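Local coordinates for protein beta-galactosidase/beta-glucuronidase (Faecalibacterium prausnitzii L2-6, PDB 6MVF) that binds flavin mononucleotide and, as a family 2 glycoside hydrolase, probably acts as a beta-glucuronidase of a human gut bacterium, at residues Gln82-Gly87 with Asn263-Asp268; Val89-Leu94 with Ala100-Asn105; Ile118-Ile123 with Asn164-Pro169; Leu134-Ser139 with Gly157-Gly162. All coordinates share one frame; numbering follows the deposited sequence.

Contact 1: residues Gln82-Gly87 with Asn263-Asp268; sequences QPLTGG and NNEAFD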
loop_
_atom_site.group_PDB
_atom_site.type_symbol
_atom_site.label_atom_id
_atom_site.label_comp_id
_atom_site.label_asym_id
_atom_site.label_seq_id
_atom_site.Cartn_x
_atom_site.Cartn_y
_atom_site.Cartn_z
ATOM N N GLN A 82 -2.677 -0.392 -31.164
ATOM C CA GLN A 82 -3.152 0.961 -30.927
ATOM C C GLN A 82 -4.570 1.129 -31.459
ATOM O O GLN A 82 -4.917 0.535 -32.486
ATOM C CB GLN A 82 -2.226 1.997 -31.580
ATOM C CG GLN A 82 -0.898 2.175 -30.833
ATOM C CD GLN A 82 -0.966 3.222 -29.711
ATOM O OE1 GLN A 82 -1.864 4.072 -29.688
ATOM N NE2 GLN A 82 0.003 3.174 -28.791
ATOM N N PRO A 83 -5.411 1.907 -30.772
ATOM C CA PRO A 83 -6.788 2.122 -31.264
ATOM C C PRO A 83 -6.851 2.690 -32.671
ATOM O O PRO A 83 -7.765 2.345 -33.436
ATOM C CB PRO A 83 -7.370 3.112 -30.243
ATOM C CG PRO A 83 -6.161 3.796 -29.656
ATOM C CD PRO A 83 -5.117 2.722 -29.583
ATOM N N LEU A 84 -5.908 3.562 -33.020
ATOM C CA LEU A 84 -5.852 4.240 -34.305
ATOM C C LEU A 84 -4.800 3.582 -35.184
ATOM O O LEU A 84 -3.808 3.022 -34.697
ATOM C CB LEU A 84 -5.531 5.730 -34.139
ATOM C CG LEU A 84 -6.566 6.572 -33.382
ATOM C CD1 LEU A 84 -6.261 8.070 -33.427
ATOM C CD2 LEU A 84 -7.957 6.279 -33.932
ATOM N N THR A 85 -5.051 3.636 -36.485
ATOM C CA THR A 85 -4.142 3.079 -37.470
ATOM C C THR A 85 -2.803 3.830 -37.462
ATOM O O THR A 85 -2.717 5.013 -37.120
ATOM C CB THR A 85 -4.807 3.129 -38.854
ATOM O OG1 THR A 85 -4.000 2.442 -39.816
ATOM C CG2 THR A 85 -5.021 4.571 -39.307
ATOM N N GLY A 86 -1.746 3.119 -37.818
ATOM C CA GLY A 86 -0.439 3.714 -37.912
ATOM C C GLY A 86 0.452 3.490 -36.720
ATOM O O GLY A 86 1.529 4.097 -36.659
ATOM N N GLY A 87 0.034 2.639 -35.780
ATOM C CA GLY A 87 0.794 2.427 -34.571
ATOM C C GLY A 87 2.194 1.918 -34.841
ATOM O O GLY A 87 2.506 1.359 -35.893
ATOM N N ASN A 263 -6.491 18.330 -32.074
ATOM C CA ASN A 263 -7.859 18.686 -31.702
ATOM C C ASN A 263 -8.026 18.628 -30.185
ATOM O O ASN A 263 -7.302 19.326 -29.467
ATOM C CB ASN A 263 -8.858 17.772 -32.402
ATOM C CG ASN A 263 -8.851 17.938 -33.918
ATOM O OD1 ASN A 263 -8.494 17.026 -34.639
ATOM N ND2 ASN A 263 -9.265 19.095 -34.396
ATOM N N ASN A 264 -8.944 17.794 -29.681
ATOM C CA ASN A 264 -9.161 17.628 -28.242
ATOM C C ASN A 264 -8.616 16.293 -27.728
ATOM O O ASN A 264 -9.168 15.688 -26.799
ATOM C CB ASN A 264 -10.641 17.760 -27.891
ATOM C CG ASN A 264 -11.178 19.144 -28.159
ATOM O OD1 ASN A 264 -10.437 20.048 -28.560
ATOM N ND2 ASN A 264 -12.475 19.324 -27.954
ATOM N N GLU A 265 -7.495 15.848 -28.295
ATOM C CA GLU A 265 -6.950 14.515 -28.066
ATOM C C GLU A 265 -5.443 14.624 -27.874
ATOM O O GLU A 265 -4.757 15.238 -28.694
ATOM C CB GLU A 265 -7.254 13.613 -29.271
ATOM C CG GLU A 265 -7.809 12.252 -28.991
ATOM C CD GLU A 265 -8.438 11.623 -30.250
ATOM O OE1 GLU A 265 -9.516 12.095 -30.697
ATOM O OE2 GLU A 265 -7.848 10.665 -30.805
ATOM N N ALA A 266 -4.919 14.013 -26.820
ATOM C CA ALA A 266 -3.474 13.883 -26.685
ATOM C C ALA A 266 -3.020 12.573 -27.331
ATOM O O ALA A 266 -3.531 11.497 -27.004
ATOM C CB ALA A 266 -3.037 13.947 -25.217
ATOM N N PHE A 267 -2.057 12.666 -28.246
ATOM C CA PHE A 267 -1.483 11.470 -28.852
ATOM C C PHE A 267 -0.295 10.953 -28.052
ATOM O O PHE A 267 -0.170 9.741 -27.845
ATOM C CB PHE A 267 -1.055 11.751 -30.301
ATOM C CG PHE A 267 -2.172 11.648 -31.304
ATOM C CD1 PHE A 267 -3.342 12.394 -31.153
ATOM C CD2 PHE A 267 -2.044 10.823 -32.418
ATOM C CE1 PHE A 267 -4.368 12.308 -32.083
ATOM C CE2 PHE A 267 -3.076 10.730 -33.355
ATOM C CZ PHE A 267 -4.236 11.471 -33.187
ATOM N N ASP A 268 0.575 11.846 -27.586
ATOM C CA ASP A 268 1.758 11.433 -26.852
ATOM C C ASP A 268 1.991 12.368 -25.666
ATOM O O ASP A 268 1.533 13.517 -25.649
ATOM C CB ASP A 268 2.985 11.378 -27.775
ATOM C CG ASP A 268 4.018 10.384 -27.287
ATOM O OD1 ASP A 268 3.779 9.749 -26.230
ATOM O OD2 ASP A 268 5.060 10.225 -27.958
#
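L84 sends one methyl, CD1, toward the F267 ring, where it lies 4.0 Å from CZ and 4.2 Å from CE2. The two side chains cross at about a right angle, and the methyl meets the ring obliquely. L84 owes its reach to chi2 of -172°, which sets CD1 anti to CA, the furthest point this branch can gain. E265 and L84 come from opposite directions, OE2 of E265 lying 4.0 Å from L84 CD1. That carboxylate is engaged by another chain: R551 of the second subunit makes a salt bridge to OE1 and Y307 of the second subunit a hydrogen bond to OE2. Y307 of that subunit also packs on L84, so the methyl sits beside a subunit interface. F267 and D268 both face L260 of strand 254-262, a classic beta bulge near the start of strand 265-274. The small patch, 78 Å² summed over both sides, thus joins a loop of the N-terminal sugar-binding domain to the following beta domain of the family 2 architecture. F210 stands edge-to-face to the F267 ring, and D268 OD2 makes a salt bridge to R25.

Contact 2: residues Val89-Leu94 with Ala100-Asn105; sequences VYVEVL and ATVKVN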
loop_
_atom_site.group_PDB
_atom_site.type_symbol
_atom_site.label_atom_id
_atom_site.label_comp_id
_atom_site.label_asym_id
_atom_site.label_seq_id
_atom_site.Cartn_x
_atom_site.Cartn_y
_atom_site.Cartn_z
ATOM N N VAL A 89 5.841 0.142 -32.839
ATOM C CA VAL A 89 6.319 -0.703 -31.756
ATOM C C VAL A 89 7.821 -0.529 -31.646
ATOM O O VAL A 89 8.532 -0.578 -32.655
ATOM C CB VAL A 89 5.965 -2.181 -31.987
ATOM C CG1 VAL A 89 6.421 -3.034 -30.789
ATOM C CG2 VAL A 89 4.457 -2.321 -32.283
ATOM N N TYR A 90 8.301 -0.312 -30.427
ATOM C CA TYR A 90 9.716 -0.124 -30.157
ATOM C C TYR A 90 10.129 -1.074 -29.046
ATOM O O TYR A 90 9.375 -1.282 -28.093
ATOM C CB TYR A 90 10.017 1.327 -29.741
ATOM C CG TYR A 90 10.152 2.330 -30.873
ATOM C CD1 TYR A 90 9.029 2.873 -31.509
ATOM C CD2 TYR A 90 11.405 2.771 -31.277
ATOM C CE1 TYR A 90 9.172 3.809 -32.548
ATOM C CE2 TYR A 90 11.554 3.712 -32.296
ATOM C CZ TYR A 90 10.450 4.225 -32.929
ATOM O OH TYR A 90 10.640 5.145 -33.942
ATOM N N VAL A 91 11.317 -1.659 -29.165
ATOM C CA VAL A 91 11.933 -2.364 -28.044
ATOM C C VAL A 91 12.971 -1.437 -27.436
ATOM O O VAL A 91 13.717 -0.765 -28.156
ATOM C CB VAL A 91 12.549 -3.724 -28.445
ATOM C CG1 VAL A 91 13.559 -3.573 -29.547
ATOM C CG2 VAL A 91 13.206 -4.352 -27.255
ATOM N N GLU A 92 12.980 -1.357 -26.106
ATOM C CA GLU A 92 13.888 -0.491 -25.366
ATOM C C GLU A 92 14.701 -1.353 -24.406
ATOM O O GLU A 92 14.147 -1.942 -23.474
ATOM C CB GLU A 92 13.102 0.587 -24.630
ATOM C CG GLU A 92 13.884 1.361 -23.602
ATOM C CD GLU A 92 13.049 2.459 -22.957
ATOM O OE1 GLU A 92 13.010 3.589 -23.523
ATOM O OE2 GLU A 92 12.425 2.190 -21.891
ATOM N N VAL A 93 16.011 -1.442 -24.651
ATOM C CA VAL A 93 16.962 -2.107 -23.761
ATOM C C VAL A 93 17.599 -1.038 -22.882
ATOM O O VAL A 93 18.163 -0.062 -23.397
ATOM C CB VAL A 93 18.036 -2.871 -24.552
ATOM C CG1 VAL A 93 19.053 -3.507 -23.602
ATOM C CG2 VAL A 93 17.397 -3.921 -25.473
ATOM N N LEU A 94 17.518 -1.204 -21.560
ATOM C CA LEU A 94 18.006 -0.137 -20.683
ATOM C C LEU A 94 19.510 -0.219 -20.459
ATOM O O LEU A 94 20.102 0.769 -20.004
ATOM C CB LEU A 94 17.260 -0.145 -19.337
ATOM C CG LEU A 94 15.743 0.095 -19.443
ATOM C CD1 LEU A 94 14.993 -0.150 -18.110
ATOM C CD2 LEU A 94 15.438 1.474 -20.007
ATOM N N ALA A 100 25.623 -5.795 -28.017
ATOM C CA ALA A 100 24.319 -6.430 -28.152
ATOM C C ALA A 100 23.824 -6.440 -29.593
ATOM O O ALA A 100 24.161 -5.565 -30.397
ATOM C CB ALA A 100 23.267 -5.751 -27.271
ATOM N N THR A 101 23.001 -7.448 -29.898
ATOM C CA THR A 101 22.257 -7.542 -31.151
ATOM C C THR A 101 20.827 -7.937 -30.825
ATOM O O THR A 101 20.609 -8.904 -30.089
ATOM C CB THR A 101 22.871 -8.577 -32.113
ATOM O OG1 THR A 101 24.205 -8.187 -32.467
ATOM C CG2 THR A 101 22.038 -8.666 -33.380
ATOM N N VAL A 102 19.856 -7.203 -31.364
ATOM C CA VAL A 102 18.442 -7.476 -31.117
ATOM C C VAL A 102 17.826 -8.047 -32.390
ATOM O O VAL A 102 17.957 -7.461 -33.471
ATOM C CB VAL A 102 17.688 -6.213 -30.648
ATOM C CG1 VAL A 102 16.222 -6.543 -30.319
ATOM C CG2 VAL A 102 18.361 -5.606 -29.427
ATOM N N LYS A 103 17.148 -9.185 -32.264
ATOM C CA LYS A 103 16.414 -9.791 -33.370
ATOM C C LYS A 103 14.955 -9.969 -32.983
ATOM O O LYS A 103 14.650 -10.441 -31.880
ATOM C CB LYS A 103 16.994 -11.152 -33.766
ATOM C CG LYS A 103 18.252 -11.110 -34.592
ATOM C CD LYS A 103 18.840 -12.511 -34.665
ATOM C CE LYS A 103 20.197 -12.523 -35.340
ATOM N NZ LYS A 103 21.150 -13.418 -34.629
ATOM N N VAL A 104 14.058 -9.609 -33.895
ATOM C CA VAL A 104 12.637 -9.900 -33.755
ATOM C C VAL A 104 12.254 -10.878 -34.859
ATOM O O VAL A 104 12.477 -10.606 -36.047
ATOM C CB VAL A 104 11.783 -8.627 -33.811
ATOM C CG1 VAL A 104 10.306 -8.983 -33.741
ATOM C CG2 VAL A 104 12.164 -7.705 -32.673
ATOM N N ASN A 105 11.691 -12.028 -34.462
ATOM C CA ASN A 105 11.263 -13.061 -35.402
ATOM C C ASN A 105 12.349 -13.361 -36.437
ATOM O O ASN A 105 12.089 -13.461 -37.635
ATOM C CB ASN A 105 9.957 -12.658 -36.090
ATOM C CG ASN A 105 8.793 -12.499 -35.127
ATOM O OD1 ASN A 105 8.626 -13.273 -34.170
ATOM N ND2 ASN A 105 7.966 -11.492 -35.389
#
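V91 overlaps V102 through a single methyl pair, CG1 of V91 being 4.1 Å from CG1 of V102, and the two side chains reach toward each other tip to tip. V91 places that methyl by a chi1 of 56°, which sets CG1 between the backbone N and the carbonyl carbon. V102 takes the more usual valine form: its CG1 stands anti to the backbone N (chi1 -177°), with CG2 beside the backbone N. The fork therefore has two separate targets, since V102 CG2 turns to V93 and lies 4.4 Å from V93 CG2. One valine is straddled by two that are two residues apart on the opposing strand, and all three are buried.

The backbones are far apart for so close a pair in sequence. The nearest CA atoms, those of V91 and V102, are 8.8 Å from each other, a spacing that fits two sheets packed face to face and not neighbouring strands of one sheet. Only 109 Å² is buried between the segments, both sides summed, and the two touching pairs are methyl to methyl.

Y90 OH bonds to D176, and N105, in the loop after its strand, bonds to E133 N, L126 O and N132 OD1. Strand 88-93 runs between strands 119-122 and 163-168 of a four-stranded antiparallel sheet, whereas strand 99-104 lies between strands 131-139 and 107-113 of the facing six-stranded sheet; F119 and I123 fill in beside the valines.

Contact 3: residues Ile118-Ile123 with Asn164-Pro169; sequences IFRADI and NLISVP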
loop_
_atom_site.group_PDB
_atom_site.type_symbol
_atom_site.label_atom_id
_atom_site.label_comp_id
_atom_site.label_asym_id
_atom_site.label_seq_id
_atom_site.Cartn_x
_atom_site.Cartn_y
_atom_site.Cartn_z
ATOM N N ILE A 118 20.949 3.315 -22.557
ATOM C CA ILE A 118 19.707 2.867 -23.170
ATOM C C ILE A 118 19.870 2.888 -24.681
ATOM O O ILE A 118 20.487 3.802 -25.248
ATOM C CB ILE A 118 18.546 3.777 -22.716
ATOM C CG1 ILE A 118 18.336 3.678 -21.211
ATOM C CG2 ILE A 118 17.237 3.469 -23.440
ATOM C CD1 ILE A 118 17.601 4.866 -20.636
ATOM N N PHE A 119 19.336 1.875 -25.350
ATOM C CA PHE A 119 19.209 1.961 -26.797
ATOM C C PHE A 119 17.868 1.361 -27.197
ATOM O O PHE A 119 17.330 0.494 -26.493
ATOM C CB PHE A 119 20.385 1.289 -27.510
ATOM C CG PHE A 119 20.534 -0.161 -27.198
ATOM C CD1 PHE A 119 21.261 -0.577 -26.093
ATOM C CD2 PHE A 119 19.973 -1.122 -28.026
ATOM C CE1 PHE A 119 21.411 -1.933 -25.822
ATOM C CE2 PHE A 119 20.111 -2.463 -27.752
ATOM C CZ PHE A 119 20.827 -2.872 -26.659
ATOM N N ARG A 120 17.309 1.876 -28.300
ATOM C CA ARG A 120 15.979 1.485 -28.763
ATOM C C ARG A 120 16.022 1.073 -30.226
ATOM O O ARG A 120 16.986 1.351 -30.950
ATOM C CB ARG A 120 14.948 2.608 -28.591
ATOM C CG ARG A 120 14.919 3.190 -27.218
ATOM C CD ARG A 120 13.692 4.040 -27.008
ATOM N NE ARG A 120 13.785 4.779 -25.753
ATOM C CZ ARG A 120 14.202 6.038 -25.652
ATOM N NH1 ARG A 120 14.555 6.731 -26.742
ATOM N NH2 ARG A 120 14.253 6.603 -24.454
ATOM N N ALA A 121 14.937 0.425 -30.658
ATOM C CA ALA A 121 14.805 -0.058 -32.028
ATOM C C ALA A 121 13.334 -0.090 -32.432
ATOM O O ALA A 121 12.499 -0.634 -31.700
ATOM C CB ALA A 121 15.427 -1.451 -32.178
ATOM N N ASP A 122 13.022 0.506 -33.586
ATOM C CA ASP A 122 11.677 0.469 -34.165
ATOM C C ASP A 122 11.456 -0.917 -34.782
ATOM O O ASP A 122 11.932 -1.213 -35.872
ATOM C CB ASP A 122 11.531 1.597 -35.184
ATOM C CG ASP A 122 10.134 1.678 -35.815
ATOM O OD1 ASP A 122 9.270 0.820 -35.530
ATOM O OD2 ASP A 122 9.902 2.627 -36.609
ATOM N N ILE A 123 10.732 -1.786 -34.089
ATOM C CA ILE A 123 10.502 -3.136 -34.578
ATOM C C ILE A 123 9.102 -3.290 -35.164
ATOM O O ILE A 123 8.609 -4.408 -35.274
ATOM C CB ILE A 123 10.755 -4.186 -33.489
ATOM C CG1 ILE A 123 9.728 -4.039 -32.370
ATOM C CG2 ILE A 123 12.155 -4.033 -32.935
ATOM C CD1 ILE A 123 9.561 -5.277 -31.547
ATOM N N ASN A 164 12.104 -3.034 -22.196
ATOM C CA ASN A 164 10.762 -2.473 -22.300
ATOM C C ASN A 164 10.253 -2.532 -23.729
ATOM O O ASN A 164 11.015 -2.407 -24.689
ATOM C CB ASN A 164 10.701 -1.005 -21.866
ATOM C CG ASN A 164 10.800 -0.828 -20.374
ATOM O OD1 ASN A 164 10.144 -1.533 -19.609
ATOM N ND2 ASN A 164 11.618 0.132 -19.947
ATOM N N LEU A 165 8.938 -2.676 -23.847
ATOM C CA LEU A 165 8.217 -2.545 -25.105
ATOM C C LEU A 165 7.445 -1.233 -25.069
ATOM O O LEU A 165 6.784 -0.932 -24.068
ATOM C CB LEU A 165 7.271 -3.726 -25.297
ATOM C CG LEU A 165 6.843 -4.171 -26.680
ATOM C CD1 LEU A 165 8.044 -4.686 -27.441
ATOM C CD2 LEU A 165 5.784 -5.257 -26.539
ATOM N N ILE A 166 7.547 -0.439 -26.134
ATOM C CA ILE A 166 6.879 0.859 -26.210
ATOM C C ILE A 166 5.936 0.872 -27.415
ATOM O O ILE A 166 6.357 0.615 -28.551
ATOM C CB ILE A 166 7.883 2.023 -26.284
ATOM C CG1 ILE A 166 8.830 1.987 -25.079
ATOM C CG2 ILE A 166 7.134 3.353 -26.353
ATOM C CD1 ILE A 166 9.920 3.044 -25.101
ATOM N N SER A 167 4.668 1.179 -27.164
ATOM C CA SER A 167 3.640 1.315 -28.184
ATOM C C SER A 167 3.238 2.785 -28.263
ATOM O O SER A 167 2.880 3.382 -27.240
ATOM C CB SER A 167 2.438 0.434 -27.830
ATOM O OG SER A 167 1.365 0.646 -28.712
ATOM N N VAL A 168 3.311 3.369 -29.458
ATOM C CA VAL A 168 2.998 4.787 -29.662
ATOM C C VAL A 168 2.236 4.957 -30.965
ATOM O O VAL A 168 2.253 4.075 -31.834
ATOM C CB VAL A 168 4.267 5.669 -29.683
ATOM C CG1 VAL A 168 4.916 5.768 -28.281
ATOM C CG2 VAL A 168 5.250 5.172 -30.732
ATOM N N PRO A 169 1.542 6.098 -31.134
ATOM C CA PRO A 169 0.935 6.396 -32.436
ATOM C C PRO A 169 1.998 6.773 -33.448
ATOM O O PRO A 169 3.184 6.869 -33.100
ATOM C CB PRO A 169 0.011 7.589 -32.151
ATOM C CG PRO A 169 -0.011 7.740 -30.668
ATOM C CD PRO A 169 1.262 7.161 -30.159
#
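R120 and I166 meet where the Arg chain turns into its guanidinium: R120 NE lies 4.3 Å from I166 CD1, and the methyl comes to the flat group obliquely. I166 extends fully to get there, with CD1 anti to CA (chi2 176°). The second touch involves I123 and L165, whose CD1 atoms are 4.4 Å apart. L165 starts out directed away from the other segment, and its CD1 branch swings back to make the contact; both residues are buried.

What spaces the two segments is the strand between them. The closest CA pair, R120 and N164, is 9.2 Å apart, about twice the separation of adjacent strands, and E92 of strand 88-93 fills the gap. E92 OE1 forms a salt bridge with R120 NE and also packs on I166 CD1, while OE2 of the same carboxylate accepts a hydrogen bond from N164 ND2. One glutamate thus ties the flanking strands together. The guanidinium is further held by the carbonyl oxygens of L175, bonded to NH1, and G180, bonded to NH2, so all three nitrogens are engaged and its rotation is fixed.

L175 also packs on I166. D174 and Y177, which bind FMN, have side chains about 7 Å from that of R120, and the flavin nucleotide itself is about equally far. The contact is a next-but-one strand pairing in the smaller sheet of the family 2 sugar-binding beta-sandwich, consistent with a second-shell place for R120 at the FMN site.

Contact 4: residues Leu134-Ser139 with Gly157-Gly162; sequences LTIEVS and GGLYRG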
loop_
_atom_site.group_PDB
_atom_site.type_symbol
_atom_site.label_atom_id
_atom_site.label_comp_id
_atom_site.label_asym_id
_atom_site.label_seq_id
_atom_site.Cartn_x
_atom_site.Cartn_y
_atom_site.Cartn_z
ATOM N N LEU A 134 11.482 -12.440 -29.453
ATOM C CA LEU A 134 12.493 -11.418 -29.217
ATOM C C LEU A 134 13.795 -12.092 -28.797
ATOM O O LEU A 134 13.807 -12.884 -27.843
ATOM C CB LEU A 134 12.016 -10.439 -28.138
ATOM C CG LEU A 134 12.926 -9.331 -27.611
ATOM C CD1 LEU A 134 13.356 -8.466 -28.750
ATOM C CD2 LEU A 134 12.205 -8.492 -26.547
ATOM N N THR A 135 14.882 -11.775 -29.512
ATOM C CA THR A 135 16.194 -12.389 -29.302
ATOM C C THR A 135 17.232 -11.290 -29.114
ATOM O O THR A 135 17.371 -10.419 -29.977
ATOM C CB THR A 135 16.573 -13.289 -30.489
ATOM O OG1 THR A 135 15.570 -14.301 -30.661
ATOM C CG2 THR A 135 17.912 -13.968 -30.262
ATOM N N ILE A 136 17.953 -11.321 -27.992
ATOM C CA ILE A 136 19.015 -10.351 -27.711
ATOM C C ILE A 136 20.311 -11.114 -27.443
ATOM O O ILE A 136 20.466 -11.754 -26.393
ATOM C CB ILE A 136 18.676 -9.430 -26.533
ATOM C CG1 ILE A 136 17.313 -8.767 -26.736
ATOM C CG2 ILE A 136 19.773 -8.368 -26.367
ATOM C CD1 ILE A 136 16.673 -8.230 -25.449
ATOM N N GLU A 137 21.242 -11.041 -28.389
ATOM C CA GLU A 137 22.587 -11.557 -28.189
ATOM C C GLU A 137 23.405 -10.511 -27.458
ATOM O O GLU A 137 23.476 -9.363 -27.899
ATOM C CB GLU A 137 23.248 -11.887 -29.527
ATOM C CG GLU A 137 22.839 -13.218 -30.125
ATOM C CD GLU A 137 23.599 -13.559 -31.408
ATOM O OE1 GLU A 137 22.936 -14.036 -32.365
ATOM O OE2 GLU A 137 24.846 -13.354 -31.448
ATOM N N VAL A 138 24.027 -10.910 -26.350
ATOM C CA VAL A 138 24.817 -10.017 -25.514
ATOM C C VAL A 138 26.200 -10.625 -25.316
ATOM O O VAL A 138 26.319 -11.808 -24.994
ATOM C CB VAL A 138 24.135 -9.783 -24.154
ATOM C CG1 VAL A 138 24.966 -8.838 -23.286
ATOM C CG2 VAL A 138 22.742 -9.263 -24.353
ATOM N N SER A 139 27.235 -9.820 -25.481
ATOM C CA SER A 139 28.603 -10.272 -25.282
ATOM C C SER A 139 29.334 -9.305 -24.363
ATOM O O SER A 139 29.338 -8.094 -24.615
ATOM C CB SER A 139 29.348 -10.379 -26.607
ATOM O OG SER A 139 30.722 -10.659 -26.361
ATOM N N GLY A 157 28.268 -9.285 -17.425
ATOM C CA GLY A 157 27.607 -9.402 -18.708
ATOM C C GLY A 157 26.102 -9.535 -18.562
ATOM O O GLY A 157 25.599 -10.007 -17.549
ATOM N N GLY A 158 25.384 -9.096 -19.588
ATOM C CA GLY A 158 23.970 -9.386 -19.664
ATOM C C GLY A 158 23.041 -8.192 -19.654
ATOM O O GLY A 158 23.455 -7.046 -19.864
ATOM N N LEU A 159 21.759 -8.477 -19.421
ATOM C CA LEU A 159 20.693 -7.479 -19.446
ATOM C C LEU A 159 20.374 -7.079 -18.005
ATOM O O LEU A 159 19.368 -7.484 -17.424
ATOM C CB LEU A 159 19.471 -8.047 -20.158
ATOM C CG LEU A 159 19.571 -8.331 -21.644
ATOM C CD1 LEU A 159 18.287 -8.993 -22.104
ATOM C CD2 LEU A 159 19.818 -7.020 -22.386
ATOM N N TYR A 160 21.252 -6.276 -17.415
ATOM C CA TYR A 160 21.234 -6.120 -15.965
ATOM C C TYR A 160 20.315 -4.983 -15.494
ATOM O O TYR A 160 20.295 -4.674 -14.297
ATOM C CB TYR A 160 22.666 -5.940 -15.444
ATOM C CG TYR A 160 23.322 -4.688 -15.935
ATOM C CD1 TYR A 160 24.013 -4.661 -17.139
ATOM C CD2 TYR A 160 23.233 -3.510 -15.195
ATOM C CE1 TYR A 160 24.612 -3.479 -17.586
ATOM C CE2 TYR A 160 23.818 -2.338 -15.622
ATOM C CZ TYR A 160 24.510 -2.316 -16.811
ATOM O OH TYR A 160 25.084 -1.120 -17.218
ATOM N N ARG A 161 19.543 -4.378 -16.412
ATOM C CA ARG A 161 18.583 -3.330 -16.083
ATOM C C ARG A 161 17.170 -3.600 -16.582
ATOM O O ARG A 161 16.259 -2.838 -16.228
ATOM C CB ARG A 161 19.032 -1.972 -16.649
ATOM C CG ARG A 161 20.266 -1.386 -15.978
ATOM C CD ARG A 161 20.557 0.044 -16.438
ATOM N NE ARG A 161 21.802 0.478 -15.833
ATOM C CZ ARG A 161 22.655 1.351 -16.360
ATOM N NH1 ARG A 161 22.404 1.924 -17.531
ATOM N NH2 ARG A 161 23.778 1.635 -15.704
ATOM N N GLY A 162 16.962 -4.639 -17.396
ATOM C CA GLY A 162 15.657 -4.965 -17.932
ATOM C C GLY A 162 15.447 -4.368 -19.307
ATOM O O GLY A 162 16.296 -3.659 -19.853
#
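Beside the peptide nitrogen of G158 sits a methyl of V138: CG1 is 3.7 Å from G158 N and 3.8 Å from G158 CA. The other flat groups belong to the same loop just beyond L159, where one face of the R161 guanidinium carries Y160 OH, 3.4 Å above the plane and displaced toward the rim.

Between these polar parts and strand 131-139, L159 forms the apolar bridge. Its two methyls divide the work, CD1 lying 3.8 Å from I136 CD1 and CD2 lying 4.2 Å from V138 CG2; both pairs of side chains cross obliquely. A chi2 of 175° on L159 extends CD1 anti to CA and so carries it to I136. V138 is likewise forked, one branch for L159 and one for the glycine backbone. G158 has a positive phi of 118°, a conformation that calls for glycine. The CA atoms of V138 and G158 are 5.9 Å apart.

Outside the pair, W34 touches I136, and the loop's polar ends are tied to neighbouring parts: Y160 OH to the carbonyl of G115, R161 to those of F116 and Q338 and to the side chain of Q303. Q303 and Q338 belong to the TIM-barrel domain. This fits the family 2 sugar-binding beta-sandwich: a strand covered on its inner face by the loop that leads to the other sheet and reaches the barrel.

Contacts 2, 3 and 4 share one beta-sandwich. Contact 2 spans its two sheets; its centre is about 8 Å from that of contact 3, in the smaller sheet, and about 10 Å from that of contact 4, on the larger. Backbone pairing joins them: E92 N is 2.6 Å from N164 O, and T101 O is 2.8 Å from E137 N. Contact 1, centred about 17 Å from the centre of contact 3, is tethered to it by the probable hydrogen bond of Q82 NE2 with S167 OG (2.9 Å). It encloses the others along the chain, about 16 Å from contact 4 (nearest atoms). Contact 3 alone approaches FMN, the side chain of R120 lying about 7 Å away.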